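Long-range contacts in farnesyl pyrophosphate synthase (Pseudomonas aeruginosa, PDB 3ZOU), which probably catalyses the condensation of geranyl diphosphate with isopentenyl diphosphate to give the C15 isoprenoid precursor farnesyl diphosphate: residues K45-Y53 against A66-H77; I215-L226 against L287-R295. All blocks are in the same frame, centred on the assembly; numbering follows the deposited sequence.

Interaction 1. Residues K45-Y53 against A66-H77. With 6H6 (3-(2-oxo-1,3-benzoxazol-3(2H)-yl)propanoic acid), chain G.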
loop_
_atom_site.group_PDB
_atom_site.type_symbol
_atom_site.label_atom_id
_atom_site.label_comp_id
_atom_site.label_asym_id
_atom_site.label_seq_id
_atom_site.Cartn_x
_atom_site.Cartn_y
_atom_site.Cartn_z
ATOM N N LYS A 45 9.245 -19.960 -1.839
ATOM C CA LYS A 45 8.410 -21.100 -2.180
ATOM C C LYS A 45 7.013 -20.728 -2.685
ATOM O O LYS A 45 6.316 -21.556 -3.289
ATOM C CB LYS A 45 8.302 -22.059 -0.994
ATOM C CG LYS A 45 9.662 -22.751 -0.768
ATOM C CD LYS A 45 9.927 -23.692 -1.937
ATOM C CE LYS A 45 11.275 -23.506 -2.591
ATOM N NZ LYS A 45 12.284 -24.246 -1.792
ATOM N N ARG A 46 6.631 -19.475 -2.530
ATOM C CA ARG A 46 5.409 -18.998 -3.152
ATOM C C ARG A 46 4.128 -19.720 -2.668
ATOM O O ARG A 46 3.225 -20.008 -3.414
ATOM C CB ARG A 46 5.456 -18.999 -4.707
ATOM C CG ARG A 46 6.667 -18.341 -5.330
ATOM C CD ARG A 46 6.941 -16.934 -4.769
ATOM N NE ARG A 46 7.936 -16.428 -5.659
ATOM C CZ ARG A 46 8.810 -15.463 -5.337
ATOM N NH1 ARG A 46 8.798 -14.869 -4.150
ATOM N NH2 ARG A 46 9.735 -15.126 -6.211
ATOM N N VAL A 47 4.083 -20.021 -1.371
ATOM C CA VAL A 47 2.906 -20.618 -0.769
ATOM C C VAL A 47 1.627 -19.800 -0.975
ATOM O O VAL A 47 0.540 -20.323 -1.204
ATOM C CB VAL A 47 3.104 -20.854 0.728
ATOM C CG1 VAL A 47 1.836 -21.418 1.360
ATOM C CG2 VAL A 47 4.298 -21.737 0.969
ATOM N N ARG A 48 1.709 -18.466 -0.866
ATOM C CA ARG A 48 0.552 -17.646 -1.029
ATOM C C ARG A 48 0.019 -17.573 -2.459
ATOM O O ARG A 48 -1.177 -17.842 -2.657
ATOM C CB ARG A 48 0.851 -16.266 -0.401
ATOM C CG ARG A 48 0.940 -16.335 1.125
ATOM C CD ARG A 48 1.675 -15.149 1.695
ATOM N NE ARG A 48 1.927 -15.377 3.127
ATOM C CZ ARG A 48 2.910 -16.139 3.572
ATOM N NH1 ARG A 48 3.774 -16.738 2.740
ATOM N NH2 ARG A 48 3.054 -16.340 4.857
ATOM N N PRO A 49 0.912 -17.569 -3.458
ATOM C CA PRO A 49 0.473 -17.842 -4.835
ATOM C C PRO A 49 -0.176 -19.235 -5.018
ATOM O O PRO A 49 -1.209 -19.305 -5.658
ATOM C CB PRO A 49 1.723 -17.689 -5.617
ATOM C CG PRO A 49 2.429 -16.520 -4.901
ATOM C CD PRO A 49 2.191 -16.823 -3.457
ATOM N N LEU A 50 0.461 -20.228 -4.432
ATOM C CA LEU A 50 -0.046 -21.651 -4.509
ATOM C C LEU A 50 -1.501 -21.636 -4.056
ATOM O O LEU A 50 -2.416 -22.199 -4.642
ATOM C CB LEU A 50 0.811 -22.527 -3.637
ATOM C CG LEU A 50 0.632 -24.081 -3.760
ATOM C CD1 LEU A 50 1.795 -24.766 -3.102
ATOM C CD2 LEU A 50 -0.654 -24.474 -3.129
ATOM N N LEU A 51 -1.742 -20.981 -2.909
ATOM C CA LEU A 51 -3.048 -20.921 -2.325
ATOM C C LEU A 51 -4.044 -20.250 -3.261
ATOM O O LEU A 51 -5.205 -20.654 -3.343
ATOM C CB LEU A 51 -3.009 -20.229 -0.952
ATOM C CG LEU A 51 -2.427 -21.086 0.187
ATOM C CD1 LEU A 51 -2.067 -20.262 1.410
ATOM C CD2 LEU A 51 -3.369 -22.227 0.551
ATOM N N ALA A 52 -3.654 -19.100 -3.835
ATOM C CA ALA A 52 -4.556 -18.380 -4.780
ATOM C C ALA A 52 -4.891 -19.278 -5.976
ATOM O O ALA A 52 -6.043 -19.382 -6.324
ATOM C CB ALA A 52 -3.917 -17.073 -5.221
ATOM N N TYR A 53 -3.899 -19.871 -6.580
ATOM C CA TYR A 53 -4.172 -20.759 -7.745
ATOM C C TYR A 53 -5.049 -21.913 -7.286
ATOM O O TYR A 53 -6.010 -22.272 -7.972
ATOM C CB TYR A 53 -2.866 -21.314 -8.313
ATOM C CG TYR A 53 -2.076 -20.256 -9.046
ATOM C CD1 TYR A 53 -2.621 -19.517 -10.087
ATOM C CD2 TYR A 53 -0.740 -20.020 -8.750
ATOM C CE1 TYR A 53 -1.885 -18.588 -10.780
ATOM C CE2 TYR A 53 -0.007 -19.034 -9.406
ATOM C CZ TYR A 53 -0.575 -18.357 -10.464
ATOM O OH TYR A 53 0.143 -17.357 -11.153
ATOM N N ALA A 66 -6.198 -16.399 -11.807
ATOM C CA ALA A 66 -5.688 -15.937 -10.474
ATOM C C ALA A 66 -4.290 -15.348 -10.546
ATOM O O ALA A 66 -3.655 -15.121 -9.530
ATOM C CB ALA A 66 -5.736 -17.101 -9.475
ATOM N N ASP A 67 -3.763 -15.149 -11.763
ATOM C CA ASP A 67 -2.367 -14.614 -11.841
ATOM C C ASP A 67 -2.180 -13.302 -11.079
ATOM O O ASP A 67 -1.182 -13.148 -10.374
ATOM C CB ASP A 67 -1.940 -14.369 -13.295
ATOM C CG ASP A 67 -1.564 -15.677 -14.049
ATOM O OD1 ASP A 67 -1.303 -16.726 -13.454
ATOM O OD2 ASP A 67 -1.476 -15.622 -15.332
ATOM N N ALA A 68 -3.081 -12.367 -11.248
ATOM C CA ALA A 68 -2.899 -11.054 -10.558
ATOM C C ALA A 68 -3.016 -11.233 -9.049
ATOM O O ALA A 68 -2.222 -10.662 -8.292
ATOM C CB ALA A 68 -3.854 -10.026 -11.085
ATOM N N ALA A 69 -3.979 -12.030 -8.616
ATOM C CA ALA A 69 -4.123 -12.397 -7.197
ATOM C C ALA A 69 -2.851 -12.984 -6.612
ATOM O O ALA A 69 -2.398 -12.531 -5.551
ATOM C CB ALA A 69 -5.231 -13.415 -7.047
ATOM N N ALA A 70 -2.221 -13.936 -7.312
ATOM C CA ALA A 70 -1.009 -14.589 -6.919
ATOM C C ALA A 70 0.113 -13.548 -6.789
ATOM O O ALA A 70 0.828 -13.549 -5.801
ATOM C CB ALA A 70 -0.679 -15.665 -7.959
ATOM N N CYS A 71 0.217 -12.672 -7.775
ATOM C CA CYS A 71 1.250 -11.645 -7.704
ATOM C C CYS A 71 1.061 -10.671 -6.536
ATOM O O CYS A 71 1.974 -10.421 -5.779
ATOM C CB CYS A 71 1.279 -10.825 -8.932
ATOM S SG CYS A 71 1.962 -11.647 -10.410
ATOM N N ALA A 72 -0.171 -10.271 -6.361
ATOM C CA ALA A 72 -0.482 -9.280 -5.292
ATOM C C ALA A 72 -0.163 -9.838 -3.943
ATOM O O ALA A 72 0.467 -9.165 -3.110
ATOM C CB ALA A 72 -1.899 -8.814 -5.375
ATOM N N VAL A 73 -0.581 -11.076 -3.648
ATOM C CA VAL A 73 -0.303 -11.582 -2.301
ATOM C C VAL A 73 1.171 -11.809 -2.082
ATOM O O VAL A 73 1.658 -11.609 -0.978
ATOM C CB VAL A 73 -1.152 -12.824 -1.917
ATOM C CG1 VAL A 73 -2.622 -12.405 -1.945
ATOM C CG2 VAL A 73 -0.905 -14.006 -2.870
ATOM N N GLU A 74 1.920 -12.179 -3.126
ATOM C CA GLU A 74 3.332 -12.366 -2.986
ATOM C C GLU A 74 4.049 -11.033 -2.769
ATOM O O GLU A 74 4.983 -10.952 -2.022
ATOM C CB GLU A 74 3.953 -13.163 -4.152
ATOM C CG GLU A 74 5.361 -13.609 -3.822
ATOM C CD GLU A 74 5.535 -14.622 -2.662
ATOM O OE1 GLU A 74 4.522 -15.239 -2.269
ATOM O OE2 GLU A 74 6.681 -14.769 -2.235
ATOM N N LEU A 75 3.546 -10.007 -3.448
ATOM C CA LEU A 75 4.131 -8.675 -3.290
ATOM C C LEU A 75 3.948 -8.193 -1.869
ATOM O O LEU A 75 4.875 -7.578 -1.307
ATOM C CB LEU A 75 3.529 -7.713 -4.282
ATOM C CG LEU A 75 4.048 -7.953 -5.728
ATOM C CD1 LEU A 75 3.127 -7.248 -6.688
ATOM C CD2 LEU A 75 5.490 -7.536 -5.938
ATOM N N ILE A 76 2.740 -8.378 -1.316
ATOM C CA ILE A 76 2.525 -7.957 0.063
ATOM C C ILE A 76 3.510 -8.751 0.978
ATOM O O ILE A 76 4.108 -8.219 1.935
ATOM C CB ILE A 76 1.065 -8.119 0.512
ATOM C CG1 ILE A 76 0.124 -7.170 -0.268
ATOM C CG2 ILE A 76 0.905 -7.933 2.035
ATOM C CD1 ILE A 76 0.410 -5.703 -0.058
ATOM N N HIS A 77 3.510 -10.056 0.836
ATOM C CA HIS A 77 4.369 -10.905 1.603
ATOM C C HIS A 77 5.864 -10.447 1.547
ATOM O O HIS A 77 6.492 -10.223 2.568
ATOM C CB HIS A 77 4.243 -12.362 1.136
ATOM C CG HIS A 77 5.075 -13.314 1.912
ATOM N ND1 HIS A 77 5.047 -13.436 3.277
ATOM C CD2 HIS A 77 6.036 -14.162 1.486
ATOM C CE1 HIS A 77 5.918 -14.350 3.644
ATOM N NE2 HIS A 77 6.535 -14.785 2.572
HETATM O O 6H6 G . 11.422 -28.352 -1.238
HETATM N N1 6H6 G . 7.277 -28.349 -0.780
HETATM O O1 6H6 G . 6.835 -30.438 -1.632
HETATM C C2 6H6 G . 6.482 -29.302 -1.252
HETATM O O2 6H6 G . 5.207 -28.839 -1.271
HETATM C C3 6H6 G . 5.227 -27.594 -0.765
HETATM C C4 6H6 G . 4.184 -26.714 -0.557
HETATM C C5 6H6 G . 4.526 -25.472 -0.031
HETATM C C6 6H6 G . 5.848 -25.159 0.268
HETATM C C7 6H6 G . 6.898 -26.027 0.055
HETATM C C8 6H6 G . 6.559 -27.270 -0.459
HETATM C C9 6H6 G . 8.725 -28.461 -0.670
HETATM C C10 6H6 G . 9.219 -28.140 -2.099
HETATM C C11 6H6 G . 10.725 -27.885 -2.163
HETATM O OXT 6H6 G . 11.146 -27.266 -3.169
HETATM O O HOH W 1 7.631 -17.063 -1.181
HETATM O O HOH W 2 4.128 -16.827 -0.160
#
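Glu74 OE2 is gripped by Arg46 NH1 at 2.9 Å and by a water that hydrogen-bonds to it and to Arg46 N. The arginine pair is a salt bridge. NH1 reaches OE2 from above the carboxylate plane, while OE2 stays near the guanidinium plane; the two planes stand 69° apart. Arg46 is at the N-cap position of helix 47-58, and its NE has a second acidic partner, Asp15. Glu74 bends at chi2 (65°), which lays its carboxylate across Pro49, with OE1 3.1 Å from Pro49 CD. A second water donates to OE1 and accepts from Arg48 N and Arg48 NH1. Each carboxylate oxygen therefore receives a water that also meets a backbone N-H at the helix start.

The extended Arg48 chain carries its guanidinium onto the face of the His77 ring. It is a flat, nearly parallel stack, planes 7° apart and centres 3.7 Å apart, with NH1 over the ring. At the other end, Tyr53 OH donates to Asp67 OD1 at 2.8 Å. The ring and carboxylate are nearly perpendicular, and Arg13 also pairs with OD1. Ala70 CB lies 3.7 Å from Tyr53 CZ. Pro49, Ala52, Ala66, Ala69 and Ala70 line the approach. The axes of segments 47-53 and 67-77 come within 8.2 Å, roughly antiparallel. Both helices belong to the mainly helical polyprenyl synthase fold. The buried Glu74 carboxylate is satisfied by Arg46 and two waters, which probably favours its ionised form and ties the start of helix 47-58 to helix 67-85.

Interaction 2. Residues I215-L226 against L287-R295. With MG (magnesium ion), chain F; 6H6 (3-(2-oxo-1,3-benzoxazol-3(2H)-yl)propanoic acid), chain G.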
loop_
_atom_site.group_PDB
_atom_site.type_symbol
_atom_site.label_atom_id
_atom_site.label_comp_id
_atom_site.label_asym_id
_atom_site.label_seq_id
_atom_site.Cartn_x
_atom_site.Cartn_y
_atom_site.Cartn_z
ATOM N N ILE A 215 -5.128 -24.097 8.166
ATOM C CA ILE A 215 -3.784 -24.311 7.722
ATOM C C ILE A 215 -2.807 -23.260 8.185
ATOM O O ILE A 215 -1.639 -23.548 8.383
ATOM C CB ILE A 215 -3.628 -24.519 6.210
ATOM C CG1 ILE A 215 -4.131 -23.317 5.401
ATOM C CG2 ILE A 215 -4.394 -25.724 5.764
ATOM C CD1 ILE A 215 -3.484 -23.195 4.068
ATOM N N GLY A 216 -3.314 -22.013 8.295
ATOM C CA GLY A 216 -2.416 -20.942 8.803
ATOM C C GLY A 216 -1.882 -21.241 10.185
ATOM O O GLY A 216 -0.708 -21.130 10.444
ATOM N N LEU A 217 -2.736 -21.749 11.055
ATOM C CA LEU A 217 -2.308 -22.132 12.361
ATOM C C LEU A 217 -1.484 -23.407 12.333
ATOM O O LEU A 217 -0.474 -23.557 13.023
ATOM C CB LEU A 217 -3.488 -22.285 13.327
ATOM C CG LEU A 217 -4.140 -21.048 13.889
ATOM C CD1 LEU A 217 -5.044 -21.599 15.037
ATOM C CD2 LEU A 217 -3.118 -20.080 14.469
ATOM N N ALA A 218 -1.926 -24.370 11.513
ATOM C CA ALA A 218 -1.140 -25.625 11.402
ATOM C C ALA A 218 0.321 -25.407 11.064
ATOM O O ALA A 218 1.225 -26.054 11.640
ATOM C CB ALA A 218 -1.811 -26.545 10.402
ATOM N N PHE A 219 0.597 -24.477 10.148
ATOM C CA PHE A 219 1.907 -24.155 9.795
ATOM C C PHE A 219 2.732 -23.683 10.990
ATOM O O PHE A 219 3.875 -24.098 11.159
ATOM C CB PHE A 219 1.980 -23.034 8.787
ATOM C CG PHE A 219 3.375 -22.825 8.312
ATOM C CD1 PHE A 219 3.974 -23.785 7.485
ATOM C CD2 PHE A 219 4.143 -21.739 8.742
ATOM C CE1 PHE A 219 5.306 -23.649 7.066
ATOM C CE2 PHE A 219 5.467 -21.582 8.304
ATOM C CZ PHE A 219 6.049 -22.556 7.480
ATOM N N GLN A 220 2.111 -22.847 11.808
ATOM C CA GLN A 220 2.828 -22.285 12.939
ATOM C C GLN A 220 3.086 -23.344 14.027
ATOM O O GLN A 220 4.167 -23.367 14.631
ATOM C CB GLN A 220 2.062 -21.099 13.520
ATOM C CG GLN A 220 1.984 -19.947 12.539
ATOM C CD GLN A 220 3.342 -19.388 12.157
ATOM O OE1 GLN A 220 4.317 -19.417 12.924
ATOM N NE2 GLN A 220 3.461 -18.956 10.900
ATOM N N VAL A 221 2.086 -24.184 14.243
ATOM C CA VAL A 221 2.239 -25.296 15.221
ATOM C C VAL A 221 3.349 -26.223 14.776
ATOM O O VAL A 221 4.291 -26.576 15.564
ATOM C CB VAL A 221 0.919 -26.038 15.434
ATOM C CG1 VAL A 221 1.137 -27.229 16.407
ATOM C CG2 VAL A 221 -0.200 -25.130 15.914
ATOM N N GLN A 222 3.279 -26.676 13.510
ATOM C CA GLN A 222 4.333 -27.609 13.030
ATOM C C GLN A 222 5.714 -26.942 13.013
ATOM O O GLN A 222 6.740 -27.589 13.282
ATOM C CB GLN A 222 3.956 -28.200 11.653
ATOM C CG GLN A 222 4.903 -29.219 11.090
ATOM C CD GLN A 222 4.906 -30.512 11.915
ATOM O OE1 GLN A 222 4.066 -30.691 12.808
ATOM N NE2 GLN A 222 5.853 -31.366 11.652
ATOM N N ASP A 223 5.811 -25.656 12.684
ATOM C CA ASP A 223 7.122 -24.996 12.705
ATOM C C ASP A 223 7.765 -25.026 14.108
ATOM O O ASP A 223 8.982 -25.280 14.221
ATOM C CB ASP A 223 7.016 -23.525 12.322
ATOM C CG ASP A 223 7.054 -23.296 10.839
ATOM O OD1 ASP A 223 7.080 -24.279 10.055
ATOM O OD2 ASP A 223 6.987 -22.093 10.411
ATOM N N ASP A 224 6.942 -24.788 15.120
ATOM C CA ASP A 224 7.357 -24.800 16.514
ATOM C C ASP A 224 7.820 -26.213 16.863
ATOM O O ASP A 224 8.851 -26.395 17.548
ATOM C CB ASP A 224 6.273 -24.379 17.500
ATOM C CG ASP A 224 6.017 -22.860 17.521
ATOM O OD1 ASP A 224 6.703 -22.161 16.777
ATOM O OD2 ASP A 224 5.140 -22.465 18.309
ATOM N N ILE A 225 7.082 -27.223 16.402
ATOM C CA ILE A 225 7.428 -28.590 16.724
ATOM C C ILE A 225 8.772 -28.913 16.117
ATOM O O ILE A 225 9.634 -29.484 16.799
ATOM C CB ILE A 225 6.360 -29.563 16.243
ATOM C CG1 ILE A 225 5.107 -29.448 17.087
ATOM C CG2 ILE A 225 6.919 -31.013 16.207
ATOM C CD1 ILE A 225 3.876 -30.013 16.461
ATOM N N LEU A 226 8.985 -28.555 14.852
ATOM C CA LEU A 226 10.218 -28.850 14.167
ATOM C C LEU A 226 11.428 -28.124 14.779
ATOM O O LEU A 226 12.542 -28.650 14.781
ATOM C CB LEU A 226 10.082 -28.537 12.673
ATOM C CG LEU A 226 9.157 -29.470 11.909
ATOM C CD1 LEU A 226 8.958 -28.972 10.480
ATOM C CD2 LEU A 226 9.662 -30.913 11.944
ATOM N N LEU A 287 -1.934 -29.923 0.325
ATOM C CA LEU A 287 -1.186 -28.923 1.063
ATOM C C LEU A 287 -1.432 -29.031 2.561
ATOM O O LEU A 287 -0.483 -28.989 3.299
ATOM C CB LEU A 287 -1.558 -27.501 0.568
ATOM C CG LEU A 287 -0.807 -26.411 1.339
ATOM C CD1 LEU A 287 0.661 -26.403 0.995
ATOM C CD2 LEU A 287 -1.453 -25.097 0.921
ATOM N N ALA A 288 -2.655 -29.193 2.957
ATOM C CA ALA A 288 -2.966 -29.385 4.375
ATOM C C ALA A 288 -2.219 -30.534 5.008
ATOM O O ALA A 288 -1.682 -30.413 6.119
ATOM C CB ALA A 288 -4.437 -29.462 4.628
ATOM N N ARG A 289 -2.182 -31.659 4.270
ATOM C CA ARG A 289 -1.388 -32.785 4.776
ATOM C C ARG A 289 0.077 -32.512 4.780
ATOM O O ARG A 289 0.813 -32.859 5.743
ATOM C CB ARG A 289 -1.747 -34.017 3.943
ATOM C CG ARG A 289 -3.214 -34.374 4.058
ATOM C CD ARG A 289 -3.521 -35.783 3.546
ATOM N NE ARG A 289 -4.942 -36.000 3.497
ATOM C CZ ARG A 289 -5.670 -35.924 2.384
ATOM N NH1 ARG A 289 -5.113 -35.596 1.234
ATOM N NH2 ARG A 289 -6.964 -36.156 2.442
ATOM N N TYR A 290 0.604 -31.931 3.719
ATOM C CA TYR A 290 2.025 -31.623 3.625
ATOM C C TYR A 290 2.524 -30.799 4.829
ATOM O O TYR A 290 3.592 -31.056 5.372
ATOM C CB TYR A 290 2.325 -30.843 2.346
ATOM C CG TYR A 290 3.700 -30.274 2.325
ATOM C CD1 TYR A 290 4.803 -31.057 1.981
ATOM C CD2 TYR A 290 3.907 -28.920 2.643
ATOM C CE1 TYR A 290 6.093 -30.535 1.998
ATOM C CE2 TYR A 290 5.182 -28.417 2.688
ATOM C CZ TYR A 290 6.264 -29.245 2.376
ATOM O OH TYR A 290 7.554 -28.692 2.386
ATOM N N ILE A 291 1.695 -29.818 5.217
ATOM C CA ILE A 291 2.102 -28.881 6.258
ATOM C C ILE A 291 2.424 -29.603 7.581
ATOM O O ILE A 291 3.427 -29.311 8.220
ATOM C CB ILE A 291 1.017 -27.815 6.490
ATOM C CG1 ILE A 291 0.980 -26.817 5.333
ATOM C CG2 ILE A 291 1.249 -27.058 7.773
ATOM C CD1 ILE A 291 -0.290 -26.051 5.263
ATOM N N VAL A 292 1.633 -30.604 7.909
ATOM C CA VAL A 292 1.866 -31.299 9.152
ATOM C C VAL A 292 2.743 -32.545 9.011
ATOM O O VAL A 292 3.212 -33.085 10.009
ATOM C CB VAL A 292 0.545 -31.633 9.877
ATOM C CG1 VAL A 292 -0.218 -30.356 10.127
ATOM C CG2 VAL A 292 -0.337 -32.655 9.116
ATOM N N GLU A 293 2.946 -33.017 7.783
ATOM C CA GLU A 293 3.830 -34.148 7.568
ATOM C C GLU A 293 5.264 -33.816 7.394
ATOM O O GLU A 293 6.150 -34.731 7.410
ATOM C CB GLU A 293 3.339 -34.997 6.380
ATOM C CG GLU A 293 2.010 -35.699 6.590
ATOM C CD GLU A 293 1.536 -36.464 5.369
ATOM O OE1 GLU A 293 2.368 -36.727 4.416
ATOM O OE2 GLU A 293 0.319 -36.745 5.277
ATOM N N ARG A 294 5.580 -32.536 7.184
ATOM C CA ARG A 294 6.977 -32.187 6.993
ATOM C C ARG A 294 7.837 -32.485 8.246
ATOM O O ARG A 294 7.415 -32.376 9.392
ATOM C CB ARG A 294 7.155 -30.797 6.372
ATOM C CG ARG A 294 6.719 -29.667 7.227
ATOM C CD ARG A 294 6.265 -28.419 6.450
ATOM N NE ARG A 294 5.535 -27.644 7.453
ATOM C CZ ARG A 294 6.080 -26.694 8.182
ATOM N NH1 ARG A 294 7.373 -26.390 8.018
ATOM N NH2 ARG A 294 5.367 -26.106 9.149
ATOM N N ARG A 295 9.039 -33.003 7.943
ATOM C CA ARG A 295 10.005 -33.511 8.924
ATOM C C ARG A 295 11.355 -33.057 8.382
ATOM O O ARG A 295 11.708 -31.912 8.619
ATOM C CB ARG A 295 9.990 -35.070 9.076
ATOM C CG ARG A 295 8.719 -35.742 9.662
ATOM C CD ARG A 295 8.373 -35.385 11.136
ATOM N NE ARG A 295 7.137 -36.045 11.551
ATOM C CZ ARG A 295 5.900 -35.548 11.414
ATOM N NH1 ARG A 295 5.703 -34.338 10.867
ATOM N NH2 ARG A 295 4.846 -36.259 11.830
HETATM MG MG MG F . 6.499 -20.077 16.347
HETATM O O 6H6 G . 11.422 -28.352 -1.238
HETATM N N1 6H6 G . 7.277 -28.349 -0.780
HETATM O O1 6H6 G . 6.835 -30.438 -1.632
HETATM C C2 6H6 G . 6.482 -29.302 -1.252
HETATM O O2 6H6 G . 5.207 -28.839 -1.271
HETATM C C3 6H6 G . 5.227 -27.594 -0.765
HETATM C C4 6H6 G . 4.184 -26.714 -0.557
HETATM C C5 6H6 G . 4.526 -25.472 -0.031
HETATM C C6 6H6 G . 5.848 -25.159 0.268
HETATM C C7 6H6 G . 6.898 -26.027 0.055
HETATM C C8 6H6 G . 6.559 -27.270 -0.459
HETATM C C9 6H6 G . 8.725 -28.461 -0.670
HETATM C C10 6H6 G . 9.219 -28.140 -2.099
HETATM C C11 6H6 G . 10.725 -27.885 -2.163
HETATM O OXT 6H6 G . 11.146 -27.266 -3.169
HETATM O O HOH W 3 5.090 -20.724 15.088
HETATM O O HOH W 4 4.558 -19.980 17.840
HETATM O O HOH W 5 7.952 -20.350 14.670
HETATM O O HOH W 6 8.123 -19.844 17.741
HETATM O O HOH W 7 6.454 -18.250 15.745
#
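Asp223 OD1 takes two hydrogen bonds from Arg294, 2.7 Å from NH2 and 2.9 Å from NH1, in an end-on salt bridge. OD1 lies in the guanidinium plane, but the carboxylate is steeply turned against it. Arg294 CG sits between its backbone N and carbonyl carbon (chi1 66°), from where the extended chain runs to Asp223. Its NE donates to Ile291 O, which helps fix the group's rotation. Gln222 NE2 donates to Arg294 O at 2.9 Å, in the carbonyl plane. Arg295 NH1 donates to the same oxygen, so side chains hold the last modelled residues. Asp223 and Asp224 open the second aspartate-rich motif of prenyl synthases; Asp224 OD1 binds a magnesium ion at 2.1 Å.

Both Arg294 guanidinium faces are packed. The CD1-CE1 side of the Phe219 ring lies over one, offset toward the rim, the planes 14° apart; Gln222 CG and Leu226 CD1 lie over the other.

Among apolar contacts, Ile291 CD1 meets Ile215 CB at 3.8 Å, and Ile291 CG2 sits against Ala218.

Segments 215-226 and 287-293 run nearly parallel, their axes 19° apart. Helix 256-273 packs on Ile215 and Ala218, and helix 47-58 touches Ile215 and Leu287.

Overall arrangement
Interaction 1 and interaction 2 have centres 19 Å apart and meet through helix 47-58. Leu51 CD2 lies 3.5 Å from Leu287 CD2 and 3.7 Å from Ile215 CD1. Both interactions supply walls of the 6H6 pocket: Lys45, Val47 and Leu50 from 45-53, Leu287 and Tyr290 from 287-295. The Tyr290 ring lies with one face over the benzoxazolone. Measured from the side chains, His77 of interaction 1 comes about 5 Å from geranyl diphosphate, and Asp223 of interaction 2 stays about 8 Å away. Asp84 and Asp90 bind magnesium ions other than the one held in interaction 2.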